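Local coordinates for PROTEIN (hypothetical protein EF0366) (Enterococcus faecalis, PDB 1VPY), which is of unknown function but belongs to the DUF72 family, adopts a TIM barrel fold and binds zinc ions in the crystal, at residues V189-Y194 / V201-H206; L226-T231 / A263-L268; D236-V241 / Q271-L276. All coordinates share one frame; numbering follows the deposited sequence.

How the interactions relate
Three contacts around one side of a TIM barrel illustrate how chemistry changes with place in the fold. Interaction 1 is a buried aromatic cluster on the outer face of strand 201-205. Interactions 2 and 3 lie farther out and are only partly buried, yet they differ. Interaction 2 is a polar loop-to-helix contact, tying the loop before helix 231-245 to helix 260-273 beside a zinc ion. Interaction 3 is an apolar helix-to-helix contact between those same two helices, with a serine set among aliphatic groups. The three touch one another: Tyr229 of interaction 2 meets Phe205 of interaction 1 and Leu237 of interaction 3, while Ala240 and Val241 bring helix 231-245 against Phe191 and Phe203.

Interaction 1 (V189-Y194 / V201-H206); sequences VPFYPY and VLFRFH
Phe191 reaches from the loop 189-194 to the strand and brings one end of its ring against Phe203 and Phe205, two outward-facing aromatics of strand 201-205. The tight part is confined to the three rings. Phe191 CZ lies 3.7 Å from Phe203 CE1, approaching near the plane of the Phe203 ring at its rim. Phe191 CE1 is 4.0 Å from Phe205 CE1, and here each ring presents its edge to the other. The reach depends on chi1 of Phe191 (177°), which holds CG anti to the backbone N and extends the ring away from the loop backbone. The contact is wholly apolar. Around it the fit is looser: Pro193 is exposed, and the nearest approach of its side chain is CB to Phe203 CE1 at 5.0 Å. Tyr194 turns from the strand to lie on helix 162-171 together with Tyr192. No helix intervenes between strands 175-180 and 201-205 of this barrel, and the loop 189-194 covers part of the strand's outer side. Helix 231-245 packs on the same rings, with Ala240 against Phe191, Val241 against Phe203 and Leu237 against Phe205, while Phe203 and Phe205 also rest on Val253 of neighbouring strand 250-255.

Interaction 2 (L226-T231 / A263-L268); sequences LYHYNT and AAENAL. With ZN (zinc ion), chain B.
His228 lays one face of its imidazole over the amide nitrogen of Asn266, with NE2 3.7 Å from Asn266 ND2 and the ring and amide planes 65° apart. The site belongs to the TIM barrel: segment 226-231 is the loop that follows strand 201-205 and leads into helix 231-245, and segment 263-268 is part of helix 260-273. Asn266 joins the two by using both ends of one amide on a single residue of the loop. Its OD1 accepts the backbone N-H of Tyr229, N to OD1 3.0 Å, with the donor tilted 25° from the carbonyl plane. Its ND2 gives a weak, strongly bent bond to Tyr229 O at 3.1 Å. These bonds pair a buried side-chain amide with main chain and together would tend to fix the rotation of the amide; Asn257 and Gln269 add weak bonds to OD1 and ND2 respectively. The same OD1 also lies at the edge of the Tyr229 ring, in its plane, 3.3 Å from CD2.

The Tyr229 ring continues inward from this point, where its hydroxyl bonds to Asp180 and to the backbone N of Gly207. Just beyond, Asn230 N-caps helix 231-245 through the N of Glu233. His228 lies on the more exposed side. With chi1 at 177°, its CG stands anti to the backbone N, carrying the ring out beside the helix, where Glu265 CG meets the ring edge 3.8 Å from CE1. ND1 is bonded to Asp262, a carboxylate that may polarise the ring and strengthen the metal bond as well as orient it. The other ring nitrogen of His228, NE2, binds the zinc ion at 2.3 Å.

Interaction 3 (D236-V241 / Q271-L276); sequences DLSEAV and QKVLNL
Leu274 has chi1 at -41°, with CG anti to the carbonyl carbon, and a nearly extended chi2 of 172°, a pairing that sends its two methyls to different residues of helix 231-245. CD2 settles against the beta carbon of Ser238, 3.7 Å from CB. CD1 runs on to Val241, one turn farther along, and lies 4.0 Å from its CG1; the two side chains meet at about a right angle. The leucine thus spans a helical turn, using one branch for each of the two residues that face it.

Val273 adds a third point of contact on the more exposed side. Its CG1 meets Ser238 at both side-chain atoms, 3.7 Å from OG and 3.8 Å from CB. Although a serine stands at the centre of this apolar patch, its hydroxyl is satisfied within its own helix by a hydrogen bond to the carbonyl O of Ile234, one turn earlier. With the hydroxyl turned to its own helix, the small Ser238 is consistent with the close approach of the backbones, 7.2 Å between the CA atoms of Ser238 and Leu274.

The leucine sits exactly where helix 260-273 ends. Leu276 N bonds to Gln271 O at 2.8 Å and Asn275 N to Lys272 O at 3.0 Å, the bond pattern of a Schellman motif, while Leu274 leaves helical geometry. On the barrel side, Val241 continues the packing onto Ile14 of strand 13-18 and onto Phe205 of strand 201-205. Direct side-by-side contact between successive helices, here those following the seventh and eighth strands, is characteristic of the outer layer of a TIM barrel.

Interaction 1 (V189-Y194 / V201-H206)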
# COMPACT_ATOMS: atom_id res chain seq x y z
N VAL A 189 0.14 -4.41 16.13
CA VAL A 189 -0.49 -4.62 14.82
C VAL A 189 -0.01 -5.94 14.23
O VAL A 189 1.18 -6.09 13.94
CB VAL A 189 -0.15 -3.48 13.83
CG1 VAL A 189 -0.78 -3.74 12.47
CG2 VAL A 189 -0.58 -2.14 14.39
N PRO A 190 -0.92 -6.90 14.01
CA PRO A 190 -0.45 -8.23 13.62
C PRO A 190 -0.20 -8.37 12.11
O PRO A 190 -0.54 -7.47 11.34
CB PRO A 190 -1.57 -9.16 14.09
CG PRO A 190 -2.79 -8.29 14.28
CD PRO A 190 -2.39 -6.85 14.08
N PHE A 191 0.41 -9.48 11.72
CA PHE A 191 0.55 -9.86 10.32
C PHE A 191 -0.62 -10.79 10.02
O PHE A 191 -0.60 -11.96 10.37
CB PHE A 191 1.89 -10.57 10.12
CG PHE A 191 2.11 -11.07 8.72
CD1 PHE A 191 2.55 -10.22 7.71
CD2 PHE A 191 1.90 -12.41 8.41
CE1 PHE A 191 2.77 -10.68 6.42
CE2 PHE A 191 2.12 -12.89 7.12
CZ PHE A 191 2.56 -12.01 6.12
N TYR A 192 -1.65 -10.24 9.37
CA TYR A 192 -2.96 -10.91 9.27
C TYR A 192 -3.33 -11.25 7.82
O TYR A 192 -4.09 -10.51 7.19
CB TYR A 192 -4.03 -10.02 9.89
CG TYR A 192 -5.22 -10.76 10.45
CD1 TYR A 192 -5.18 -11.31 11.74
CD2 TYR A 192 -6.39 -10.90 9.72
CE1 TYR A 192 -6.28 -11.98 12.28
CE2 TYR A 192 -7.50 -11.57 10.24
CZ TYR A 192 -7.43 -12.11 11.52
OH TYR A 192 -8.52 -12.78 12.05
N PRO A 193 -2.82 -12.39 7.30
CA PRO A 193 -2.99 -12.71 5.88
C PRO A 193 -4.41 -13.18 5.56
O PRO A 193 -4.76 -14.33 5.82
CB PRO A 193 -1.96 -13.82 5.64
CG PRO A 193 -1.79 -14.48 6.96
CD PRO A 193 -2.11 -13.45 8.03
N TYR A 194 -5.20 -12.27 5.00
CA TYR A 194 -6.62 -12.51 4.71
C TYR A 194 -6.99 -11.67 3.50
O TYR A 194 -6.62 -10.50 3.44
CB TYR A 194 -7.48 -12.10 5.91
CG TYR A 194 -8.96 -12.40 5.73
CD1 TYR A 194 -9.80 -11.52 5.03
CD2 TYR A 194 -9.53 -13.56 6.26
CE1 TYR A 194 -11.15 -11.80 4.86
CE2 TYR A 194 -10.88 -13.84 6.10
CZ TYR A 194 -11.68 -12.96 5.40
OH TYR A 194 -13.01 -13.25 5.24
N VAL A 201 -4.65 -8.17 -3.56
CA VAL A 201 -4.13 -8.15 -2.20
C VAL A 201 -2.82 -7.38 -2.22
O VAL A 201 -1.99 -7.58 -3.12
CB VAL A 201 -3.89 -9.58 -1.67
CG1 VAL A 201 -3.03 -9.58 -0.42
CG2 VAL A 201 -5.21 -10.23 -1.38
N LEU A 202 -2.64 -6.50 -1.24
CA LEU A 202 -1.39 -5.79 -1.08
C LEU A 202 -0.74 -6.13 0.25
O LEU A 202 -1.37 -6.01 1.32
CB LEU A 202 -1.58 -4.28 -1.23
CG LEU A 202 -0.33 -3.38 -1.15
CD1 LEU A 202 0.64 -3.64 -2.30
CD2 LEU A 202 -0.72 -1.93 -1.10
N PHE A 203 0.51 -6.57 0.16
CA PHE A 203 1.40 -6.76 1.30
C PHE A 203 2.31 -5.56 1.41
O PHE A 203 2.74 -5.02 0.39
CB PHE A 203 2.31 -7.96 1.07
CG PHE A 203 1.66 -9.29 1.32
CD1 PHE A 203 1.66 -9.83 2.61
CD2 PHE A 203 1.07 -10.00 0.29
CE1 PHE A 203 1.07 -11.06 2.86
CE2 PHE A 203 0.48 -11.23 0.52
CZ PHE A 203 0.48 -11.76 1.81
N ARG A 204 2.63 -5.15 2.63
CA ARG A 204 3.69 -4.17 2.84
C ARG A 204 4.55 -4.60 4.01
O ARG A 204 4.06 -4.81 5.13
CB ARG A 204 3.12 -2.77 3.10
CG ARG A 204 2.45 -2.12 1.89
CD ARG A 204 1.99 -0.71 2.20
NE ARG A 204 3.05 0.27 1.99
CZ ARG A 204 3.29 1.32 2.77
NH1 ARG A 204 2.57 1.54 3.86
NH2 ARG A 204 4.27 2.14 2.45
N PHE A 205 5.85 -4.76 3.74
CA PHE A 205 6.79 -5.19 4.75
C PHE A 205 7.60 -3.99 5.19
O PHE A 205 8.34 -3.40 4.39
CB PHE A 205 7.69 -6.30 4.23
CG PHE A 205 6.95 -7.46 3.62
CD1 PHE A 205 5.80 -7.98 4.21
CD2 PHE A 205 7.43 -8.06 2.45
CE1 PHE A 205 5.12 -9.05 3.64
CE2 PHE A 205 6.76 -9.14 1.88
CZ PHE A 205 5.61 -9.64 2.47
N HIS A 206 7.45 -3.63 6.45
CA HIS A 206 8.08 -2.45 7.02
C HIS A 206 9.37 -2.77 7.77
O HIS A 206 10.06 -1.87 8.22
CB HIS A 206 7.11 -1.73 7.96
CG HIS A 206 5.89 -1.20 7.28
ND1 HIS A 206 5.93 -0.13 6.41
CD2 HIS A 206 4.60 -1.59 7.34
CE1 HIS A 206 4.71 0.11 5.96
NE2 HIS A 206 3.88 -0.76 6.51

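Interaction 2 (L226-T231 / A263-L268)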
# COMPACT_ATOMS: atom_id res chain seq x y z
N LEU A 226 16.75 1.02 10.50
CA LEU A 226 17.09 -0.01 9.52
C LEU A 226 16.64 -1.40 9.91
O LEU A 226 16.76 -1.80 11.07
CB LEU A 226 18.60 -0.03 9.25
CG LEU A 226 19.29 1.25 8.75
CD1 LEU A 226 20.78 1.08 8.86
CD2 LEU A 226 18.89 1.57 7.31
N TYR A 227 16.08 -2.12 8.94
CA TYR A 227 15.86 -3.55 9.07
C TYR A 227 16.08 -4.29 7.77
O TYR A 227 15.42 -4.02 6.77
CB TYR A 227 14.46 -3.87 9.61
CG TYR A 227 14.38 -5.28 10.16
CD1 TYR A 227 14.93 -5.59 11.40
CD2 TYR A 227 13.79 -6.31 9.42
CE1 TYR A 227 14.88 -6.89 11.90
CE2 TYR A 227 13.73 -7.61 9.92
CZ TYR A 227 14.29 -7.89 11.15
OH TYR A 227 14.25 -9.16 11.66
N HIS A 228 17.03 -5.23 7.79
CA HIS A 228 17.32 -6.10 6.66
C HIS A 228 16.78 -7.49 7.00
O HIS A 228 17.29 -8.16 7.89
CB HIS A 228 18.83 -6.13 6.38
CG HIS A 228 19.25 -7.05 5.27
ND1 HIS A 228 19.64 -6.59 4.03
CD2 HIS A 228 19.38 -8.40 5.23
CE1 HIS A 228 19.97 -7.61 3.26
NE2 HIS A 228 19.82 -8.72 3.96
N TYR A 229 15.72 -7.90 6.30
CA TYR A 229 15.13 -9.23 6.48
C TYR A 229 16.11 -10.32 6.15
O TYR A 229 16.86 -10.22 5.17
CB TYR A 229 13.90 -9.39 5.59
CG TYR A 229 12.65 -8.67 6.04
CD1 TYR A 229 11.93 -9.12 7.14
CD2 TYR A 229 12.16 -7.57 5.34
CE1 TYR A 229 10.78 -8.47 7.55
CE2 TYR A 229 11.00 -6.91 5.73
CZ TYR A 229 10.31 -7.37 6.84
OH TYR A 229 9.15 -6.74 7.24
N ASN A 230 16.11 -11.38 6.95
CA ASN A 230 17.04 -12.49 6.76
C ASN A 230 16.41 -13.60 5.93
O ASN A 230 15.25 -13.50 5.53
CB ASN A 230 17.56 -13.04 8.10
CG ASN A 230 16.45 -13.58 9.00
OD1 ASN A 230 15.46 -14.16 8.54
ND2 ASN A 230 16.61 -13.40 10.31
N THR A 231 17.18 -14.65 5.67
CA THR A 231 16.75 -15.75 4.82
C THR A 231 15.50 -16.45 5.37
O THR A 231 14.58 -16.75 4.61
CB THR A 231 17.92 -16.75 4.59
OG1 THR A 231 19.09 -16.01 4.23
CG2 THR A 231 17.60 -17.72 3.45
N ALA A 263 15.76 -3.09 1.03
CA ALA A 263 14.49 -3.43 0.41
C ALA A 263 14.71 -4.13 -0.93
O ALA A 263 14.11 -5.18 -1.18
CB ALA A 263 13.65 -2.17 0.23
N ALA A 264 15.58 -3.58 -1.77
CA ALA A 264 15.89 -4.16 -3.07
C ALA A 264 16.59 -5.52 -2.99
O ALA A 264 16.39 -6.37 -3.85
CB ALA A 264 16.73 -3.20 -3.91
N GLU A 265 17.40 -5.72 -1.95
CA GLU A 265 18.07 -7.01 -1.74
C GLU A 265 17.01 -8.04 -1.34
O GLU A 265 16.91 -9.10 -1.96
CB GLU A 265 19.16 -6.88 -0.67
CG GLU A 265 20.03 -8.13 -0.48
CD GLU A 265 21.16 -8.26 -1.50
OE1 GLU A 265 21.35 -7.32 -2.32
OE2 GLU A 265 21.87 -9.30 -1.48
N ASN A 266 16.21 -7.70 -0.33
CA ASN A 266 15.13 -8.57 0.12
C ASN A 266 14.13 -8.93 -0.98
O ASN A 266 13.72 -10.09 -1.09
CB ASN A 266 14.40 -7.95 1.32
CG ASN A 266 15.26 -7.89 2.57
OD1 ASN A 266 14.93 -7.17 3.51
ND2 ASN A 266 16.36 -8.65 2.60
N ALA A 267 13.73 -7.95 -1.79
CA ALA A 267 12.80 -8.20 -2.89
C ALA A 267 13.41 -9.13 -3.95
O ALA A 267 12.74 -10.03 -4.45
CB ALA A 267 12.34 -6.89 -3.52
N LEU A 268 14.69 -8.94 -4.25
CA LEU A 268 15.41 -9.82 -5.17
C LEU A 268 15.57 -11.23 -4.60
O LEU A 268 15.64 -12.19 -5.36
CB LEU A 268 16.77 -9.22 -5.55
CG LEU A 268 16.90 -8.27 -6.76
CD1 LEU A 268 15.69 -7.30 -7.01
CD2 LEU A 268 18.21 -7.48 -6.68
ZN ZN B . 20.24 -10.87 3.17

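Interaction 3 (D236-V241 / Q271-L276)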
# COMPACT_ATOMS: atom_id res chain seq x y z
N ASP A 236 9.48 -17.21 5.50
CA ASP A 236 8.18 -17.15 6.16
C ASP A 236 7.23 -16.29 5.35
O ASP A 236 6.12 -16.72 5.02
CB ASP A 236 8.30 -16.59 7.58
CG ASP A 236 9.07 -17.51 8.53
OD1 ASP A 236 8.91 -18.74 8.46
OD2 ASP A 236 9.85 -16.98 9.36
N LEU A 237 7.69 -15.09 4.99
CA LEU A 237 6.86 -14.12 4.26
C LEU A 237 6.50 -14.59 2.86
O LEU A 237 5.46 -14.21 2.33
CB LEU A 237 7.56 -12.76 4.18
CG LEU A 237 7.91 -12.04 5.48
CD1 LEU A 237 8.93 -10.95 5.22
CD2 LEU A 237 6.68 -11.48 6.16
N SER A 238 7.36 -15.40 2.26
CA SER A 238 7.07 -15.97 0.95
C SER A 238 5.93 -17.00 1.02
O SER A 238 5.07 -17.02 0.13
CB SER A 238 8.32 -16.59 0.35
OG SER A 238 9.28 -15.58 0.09
N GLU A 239 5.94 -17.85 2.06
CA GLU A 239 4.86 -18.82 2.29
C GLU A 239 3.51 -18.11 2.31
O GLU A 239 2.56 -18.57 1.68
CB GLU A 239 5.04 -19.56 3.63
CG GLU A 239 5.85 -20.85 3.59
CD GLU A 239 5.68 -21.67 4.87
OE1 GLU A 239 4.65 -22.38 4.99
OE2 GLU A 239 6.56 -21.60 5.77
N ALA A 240 3.45 -16.99 3.03
CA ALA A 240 2.21 -16.23 3.20
C ALA A 240 1.78 -15.55 1.90
O ALA A 240 0.59 -15.53 1.57
CB ALA A 240 2.36 -15.21 4.32
N VAL A 241 2.75 -15.02 1.17
CA VAL A 241 2.50 -14.41 -0.15
C VAL A 241 1.90 -15.43 -1.12
O VAL A 241 0.90 -15.14 -1.80
CB VAL A 241 3.78 -13.73 -0.72
CG1 VAL A 241 3.75 -13.62 -2.25
CG2 VAL A 241 3.96 -12.36 -0.10
N GLN A 271 11.85 -12.88 -4.97
CA GLN A 271 11.77 -13.18 -6.39
C GLN A 271 12.46 -14.49 -6.77
O GLN A 271 11.98 -15.21 -7.64
CB GLN A 271 12.40 -12.02 -7.15
CG GLN A 271 12.05 -11.94 -8.62
CD GLN A 271 12.20 -10.53 -9.14
OE1 GLN A 271 13.06 -10.25 -9.98
NE2 GLN A 271 11.37 -9.61 -8.62
N LYS A 272 13.61 -14.78 -6.14
CA LYS A 272 14.30 -16.05 -6.35
C LYS A 272 13.55 -17.19 -5.65
O LYS A 272 13.35 -18.26 -6.24
CB LYS A 272 15.76 -15.99 -5.88
N VAL A 273 13.10 -16.95 -4.42
CA VAL A 273 12.36 -17.93 -3.61
C VAL A 273 11.04 -18.37 -4.26
O VAL A 273 10.67 -19.54 -4.18
CB VAL A 273 12.15 -17.44 -2.15
CG1 VAL A 273 11.24 -18.37 -1.36
CG2 VAL A 273 13.47 -17.30 -1.43
N LEU A 274 10.36 -17.44 -4.92
CA LEU A 274 9.15 -17.76 -5.68
C LEU A 274 9.43 -17.95 -7.19
O LEU A 274 8.50 -17.89 -7.99
CB LEU A 274 8.10 -16.66 -5.50
CG LEU A 274 7.84 -15.99 -4.15
CD1 LEU A 274 6.91 -14.83 -4.34
CD2 LEU A 274 7.25 -16.94 -3.13
N ASN A 275 10.69 -18.21 -7.54
CA ASN A 275 11.21 -18.07 -8.93
C ASN A 275 10.31 -17.29 -9.91
O ASN A 275 9.70 -17.88 -10.81
CB ASN A 275 11.76 -19.38 -9.55
CG ASN A 275 11.39 -20.63 -8.75
OD1 ASN A 275 10.22 -20.87 -8.43
ND2 ASN A 275 12.39 -21.45 -8.45
N LEU A 276 10.25 -15.97 -9.72
CA LEU A 276 9.35 -15.08 -10.47
C LEU A 276 9.94 -14.47 -11.76
O LEU A 276 11.02 -13.86 -11.73
CB LEU A 276 8.80 -13.98 -9.55
CG LEU A 276 7.60 -14.36 -8.67
CD1 LEU A 276 7.23 -13.21 -7.75
CD2 LEU A 276 6.39 -14.81 -9.51